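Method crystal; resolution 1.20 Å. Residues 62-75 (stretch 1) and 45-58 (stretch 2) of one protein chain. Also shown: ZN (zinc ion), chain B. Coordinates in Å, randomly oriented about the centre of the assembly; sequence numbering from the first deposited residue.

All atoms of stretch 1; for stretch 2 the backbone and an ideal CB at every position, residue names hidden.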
# COMPACT_ATOMS: atom_id res chain seq x y z
N ASN A 62 -3.75 5.21 -2.52
CA ASN A 62 -3.53 5.91 -1.27
C ASN A 62 -3.00 4.95 -0.21
O ASN A 62 -3.48 3.81 -0.08
CB ASN A 62 -4.79 6.66 -0.80
CG ASN A 62 -6.02 5.76 -0.67
OD1 ASN A 62 -6.78 5.54 -1.65
ND2 ASN A 62 -6.23 5.26 0.52
N ILE A 63 -2.00 5.42 0.51
CA ILE A 63 -1.47 4.72 1.66
C ILE A 63 -1.76 5.59 2.88
O ILE A 63 -1.13 6.63 3.08
CB ILE A 63 0.07 4.47 1.55
CG1 ILE A 63 0.45 3.80 0.21
CG2 ILE A 63 0.55 3.65 2.74
CD1 ILE A 63 -0.19 2.45 -0.02
N GLN A 64 -2.73 5.16 3.68
CA GLN A 64 -3.26 6.02 4.72
C GLN A 64 -2.44 6.05 6.01
O GLN A 64 -1.52 5.24 6.23
CB GLN A 64 -4.72 5.68 5.00
CG GLN A 64 -5.62 5.98 3.82
CD GLN A 64 -7.04 5.50 4.08
OE1 GLN A 64 -7.44 5.30 5.24
NE2 GLN A 64 -7.82 5.34 3.03
N ASP A 65 -2.82 7.01 6.84
CA ASP A 65 -2.03 7.46 7.98
C ASP A 65 -1.66 6.30 8.89
O ASP A 65 -2.51 5.46 9.22
CB ASP A 65 -2.85 8.45 8.84
CG ASP A 65 -3.84 9.31 8.03
OD1 ASP A 65 -3.76 10.56 8.10
OD2 ASP A 65 -4.73 8.74 7.37
N GLY A 66 -0.41 6.29 9.34
CA GLY A 66 0.03 5.30 10.31
C GLY A 66 0.35 3.93 9.76
O GLY A 66 0.66 3.03 10.52
N SER A 67 0.30 3.74 8.45
CA SER A 67 0.64 2.46 7.85
C SER A 67 2.15 2.21 7.86
O SER A 67 2.95 3.16 7.87
CB SER A 67 0.10 2.38 6.42
OG SER A 67 -1.32 2.35 6.41
N VAL A 68 2.53 0.94 7.83
CA VAL A 68 3.93 0.55 7.66
C VAL A 68 3.99 -0.49 6.56
O VAL A 68 3.25 -1.48 6.60
CB VAL A 68 4.56 -0.00 8.96
CG1 VAL A 68 5.97 -0.55 8.68
CG2 VAL A 68 4.61 1.09 10.04
N LEU A 69 4.90 -0.26 5.61
CA LEU A 69 5.10 -1.12 4.44
C LEU A 69 6.55 -1.58 4.44
O LEU A 69 7.47 -0.75 4.43
CB LEU A 69 4.81 -0.32 3.16
CG LEU A 69 3.34 -0.17 2.73
CD1 LEU A 69 2.49 0.54 3.79
CD2 LEU A 69 3.27 0.57 1.41
N HIS A 70 6.75 -2.90 4.47
CA HIS A 70 8.09 -3.46 4.40
C HIS A 70 8.08 -4.76 3.58
O HIS A 70 7.06 -5.11 2.96
CB HIS A 70 8.68 -3.62 5.81
CG HIS A 70 10.17 -3.84 5.82
ND1 HIS A 70 10.78 -4.83 6.57
CD2 HIS A 70 11.17 -3.20 5.16
CE1 HIS A 70 12.09 -4.78 6.38
NE2 HIS A 70 12.35 -3.80 5.53
N VAL A 71 9.23 -5.43 3.55
CA VAL A 71 9.54 -6.45 2.57
C VAL A 71 10.51 -7.45 3.20
O VAL A 71 11.15 -7.14 4.21
CB VAL A 71 10.23 -5.82 1.33
CG1 VAL A 71 9.22 -5.02 0.51
CG2 VAL A 71 11.43 -4.94 1.74
N THR A 72 10.64 -8.64 2.60
CA THR A 72 11.58 -9.65 3.08
C THR A 72 12.81 -9.70 2.17
O THR A 72 12.71 -9.63 0.93
CB THR A 72 10.90 -11.03 3.20
OG1 THR A 72 9.96 -10.96 4.28
CG2 THR A 72 11.90 -12.15 3.53
N HIS A 73 13.97 -9.80 2.79
CA HIS A 73 15.26 -9.81 2.11
C HIS A 73 15.47 -11.05 1.26
O HIS A 73 14.77 -12.07 1.40
CB HIS A 73 16.38 -9.68 3.15
CG HIS A 73 16.66 -10.94 3.91
ND1 HIS A 73 15.82 -11.44 4.89
CD2 HIS A 73 17.72 -11.79 3.86
CE1 HIS A 73 16.34 -12.54 5.39
NE2 HIS A 73 17.48 -12.79 4.77
N LYS A 74 16.48 -10.96 0.40
CA LYS A 74 16.82 -12.01 -0.54
C LYS A 74 17.88 -12.89 0.10
O LYS A 74 18.86 -12.39 0.66
CB LYS A 74 17.36 -11.38 -1.82
CG LYS A 74 16.32 -10.52 -2.51
CD LYS A 74 16.99 -9.59 -3.51
CE LYS A 74 15.97 -8.65 -4.15
NZ LYS A 74 16.59 -7.62 -5.02
N SER A 75 17.71 -14.20 0.01
CA SER A 75 18.65 -15.13 0.61
C SER A 75 18.59 -16.46 -0.13
O SER A 75 17.78 -16.65 -1.03
CB SER A 75 18.30 -15.35 2.09
OG SER A 75 17.10 -16.09 2.20
N UNK A 45 2.55 10.15 8.90
CA UNK A 45 3.14 9.13 9.77
C UNK A 45 3.06 7.74 9.16
O UNK A 45 2.69 6.77 9.82
CB UNK A 45 2.44 9.13 11.13
N UNK A 46 3.44 7.65 7.89
CA UNK A 46 3.60 6.37 7.20
C UNK A 46 5.08 6.07 7.05
O UNK A 46 5.87 6.97 6.80
CB UNK A 46 2.91 6.39 5.83
N UNK A 47 5.45 4.80 7.16
CA UNK A 47 6.80 4.35 6.78
C UNK A 47 6.71 3.41 5.59
O UNK A 47 5.94 2.45 5.63
CB UNK A 47 7.50 3.66 7.95
N UNK A 48 7.49 3.68 4.55
CA UNK A 48 7.62 2.75 3.42
C UNK A 48 9.11 2.48 3.29
O UNK A 48 9.86 3.38 2.93
CB UNK A 48 7.03 3.31 2.13
N UNK A 49 9.54 1.25 3.60
CA UNK A 49 10.95 0.95 3.67
C UNK A 49 11.32 -0.10 2.63
O UNK A 49 11.09 -1.30 2.83
CB UNK A 49 11.33 0.48 5.07
N UNK A 50 11.84 0.36 1.50
CA UNK A 50 12.23 -0.52 0.41
C UNK A 50 13.73 -0.73 0.39
O UNK A 50 14.39 -0.42 -0.60
CB UNK A 50 11.76 0.05 -0.93
N UNK A 51 14.27 -1.24 1.48
CA UNK A 51 15.72 -1.41 1.56
C UNK A 51 16.22 -2.78 1.12
O UNK A 51 16.96 -2.87 0.15
CB UNK A 51 16.18 -1.15 3.00
N UNK A 52 15.76 -3.83 1.77
CA UNK A 52 16.18 -5.19 1.46
C UNK A 52 15.40 -5.78 0.28
O UNK A 52 15.69 -6.86 -0.18
CB UNK A 52 16.01 -6.08 2.69
N UNK A 53 14.39 -5.05 -0.16
CA UNK A 53 13.67 -5.41 -1.38
C UNK A 53 12.88 -4.18 -1.83
O UNK A 53 12.81 -3.19 -1.10
CB UNK A 53 12.75 -6.61 -1.16
N UNK A 54 12.32 -4.22 -3.04
CA UNK A 54 11.63 -3.04 -3.56
C UNK A 54 10.16 -3.00 -3.18
O UNK A 54 9.54 -4.03 -2.83
CB UNK A 54 11.76 -2.99 -5.08
N UNK A 55 9.61 -1.79 -3.26
CA UNK A 55 8.19 -1.52 -3.08
C UNK A 55 7.71 -0.77 -4.33
O UNK A 55 8.31 0.25 -4.69
CB UNK A 55 7.93 -0.72 -1.80
N UNK A 56 6.68 -1.29 -4.99
CA UNK A 56 6.12 -0.63 -6.18
C UNK A 56 4.66 -0.35 -5.92
O UNK A 56 3.91 -1.26 -5.56
CB UNK A 56 6.29 -1.48 -7.44
N UNK A 57 4.26 0.92 -6.06
CA UNK A 57 2.89 1.33 -5.77
C UNK A 57 2.30 1.99 -7.01
O UNK A 57 2.83 2.97 -7.51
CB UNK A 57 2.84 2.28 -4.57
N UNK A 58 1.20 1.41 -7.50
CA UNK A 58 0.59 1.84 -8.75
C UNK A 58 -0.19 3.13 -8.65
O UNK A 58 -0.46 3.64 -7.56
CB UNK A 58 -0.34 0.74 -9.27
ZN ZN B . 9.98 -6.33 7.84

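Position 45 has phi/psi 53/47, a left-handed conformation that glycine or asparagine accepts most easily but that does not exclude others. Its CB points sideways, 4.4 Å from Gly66 N, so many side chains would suit. It is Leu45, whose end leads away; its backbone O makes a CA-H...O contact with Gly66 CA at 3.1 Å.

At position 46 the ideal CB lies sideways, 3.8 Å from Ser67 O and 4.8 Å from Ile63 CG2. A compact beta-branched residue would fit beside the Gln64-Ser67 type II turn: valine or isoleucine, or threonine, whose hydroxyl could look to the carbonyls there. Val46 places CG2 3.2 Å from Gln64 O and CG1 3.9 Å from Ile63 CG2.

Position 47 pairs in parallel with Val68 (CA-CA 4.8 Å), its CB on the same sheet face as that side chain and 4.4 Å from Val68 CG2. Beta-branched residues such as valine, isoleucine or threonine suit a strand here. The residue is Val47. The register is fixed by the backbone: Val47 N donates to Ser67 O (3.1 Å), and Leu69 N to Val47 O (2.9 Å).

Position 48 pairs with Leu69 on the other face, its CB 4.4 Å from Leu69 CB, which calls for an aliphatic side chain. Ile48 sets CG2 4.0 Å from Leu69 CB.

At position 49 the CB is 3.7 Å from His70 CD2. An aromatic or a long, flat-ended chain could follow the imidazole. Arg49 lays its guanidinium over one face of that ring; NH2 and His70 NE2, 3.2 Å apart, are both donors and do not bond. Arg49 N donates to Leu69 O (3.0 Å).

Position 50 points away, leaving stretch 1 no say; it is Gly50.

At position 51 the CB is 5.3 Å from His70 NE2. Since His70 ND1 binds zinc at 2.1 Å, NE2 is left to donate, favouring Asp, Asn or Glu. Asp51 OD1 accepts from His70 NE2 (3.0 Å), while OD2 forms a salt bridge with Arg49 NH2 (2.8 Å).

The CB of position 52 points toward stretch 1, 3.6 Å from His73 CB and 4.8 Å from Val71 CG2: small or branched apolar. Val52 CG2 meets Val71 CG2 at 3.8 Å.

Position 53 has its CB 3.7 Å from Thr72 O, an acceptor inviting a donor such as Asn, Ser or Gln. Asn53 ND2 donates to Thr72 O at 3.0 Å.

At 54 CA-to-CB points away and 56 and 58 are out of reach; none has an ideal CB within 5.5 Å of stretch 1, so stretch 1 does not choose among side chains. They are Tyr54, Ala56 and Gly58. Positions 55 and 57 point toward Val71 CG1 (5.1 Å from the CB of 55) and Ile63 CD1 (5.5 Å from the CB of 57), so aliphatics suit. Val55 CG2 reaches Val71 CG1 at 3.9 Å; Ile57 CD1 reaches Leu69 CD2 at 3.9 Å.

Stretch 2 45-58: LVVIRGDVNYVAIG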
# COMPACT_ATOMS: atom_id res chain seq x y z
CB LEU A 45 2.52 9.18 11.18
CG LEU A 45 2.71 10.52 11.92
CD1 LEU A 45 2.18 10.44 13.35
CD2 LEU A 45 4.17 11.00 11.93
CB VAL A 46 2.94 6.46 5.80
CG1 VAL A 46 3.31 5.28 4.92
CG2 VAL A 46 1.44 6.54 5.92
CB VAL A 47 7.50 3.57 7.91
CG1 VAL A 47 8.93 3.22 7.51
CG2 VAL A 47 7.49 4.37 9.22
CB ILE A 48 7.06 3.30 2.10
CG1 ILE A 48 5.65 3.87 2.31
CG2 ILE A 48 7.07 2.20 1.05
CD1 ILE A 48 4.99 4.44 1.07
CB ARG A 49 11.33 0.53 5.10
CG ARG A 49 12.83 0.31 5.30
CD ARG A 49 13.29 0.54 6.74
NE ARG A 49 12.68 -0.33 7.76
CZ ARG A 49 13.13 -1.55 8.10
NH1 ARG A 49 12.53 -2.23 9.08
NH2 ARG A 49 14.19 -2.09 7.49
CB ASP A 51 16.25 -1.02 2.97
CG ASP A 51 15.47 -1.66 4.14
OD1 ASP A 51 14.65 -2.56 3.96
OD2 ASP A 51 15.74 -1.23 5.27
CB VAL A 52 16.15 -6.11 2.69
CG1 VAL A 52 17.02 -5.55 3.77
CG2 VAL A 52 14.72 -6.29 3.19
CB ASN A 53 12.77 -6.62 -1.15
CG ASN A 53 12.80 -7.58 -2.30
OD1 ASN A 53 12.76 -7.18 -3.47
ND2 ASN A 53 12.86 -8.87 -1.99
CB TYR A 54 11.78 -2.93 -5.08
CG TYR A 54 10.97 -3.91 -5.90
CD1 TYR A 54 9.70 -3.59 -6.32
CD2 TYR A 54 11.49 -5.16 -6.26
CE1 TYR A 54 8.94 -4.46 -7.08
CE2 TYR A 54 10.74 -6.05 -7.03
CZ TYR A 54 9.46 -5.69 -7.43
OH TYR A 54 8.67 -6.53 -8.18
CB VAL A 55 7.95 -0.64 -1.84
CG1 VAL A 55 6.47 -0.34 -1.70
CG2 VAL A 55 8.48 -1.33 -0.58
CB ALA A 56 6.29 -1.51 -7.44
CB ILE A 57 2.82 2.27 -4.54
CG1 ILE A 57 3.51 1.61 -3.33
CG2 ILE A 57 1.37 2.58 -4.23
CD1 ILE A 57 3.44 2.42 -2.04
O HOH W 1 3.89 4.40 10.50
O HOH W 2 17.86 -8.42 0.11
O HOH W 3 11.30 -7.97 6.92
O HOH W 4 11.57 -6.79 8.92
O HOH W 5 9.41 -8.21 9.07
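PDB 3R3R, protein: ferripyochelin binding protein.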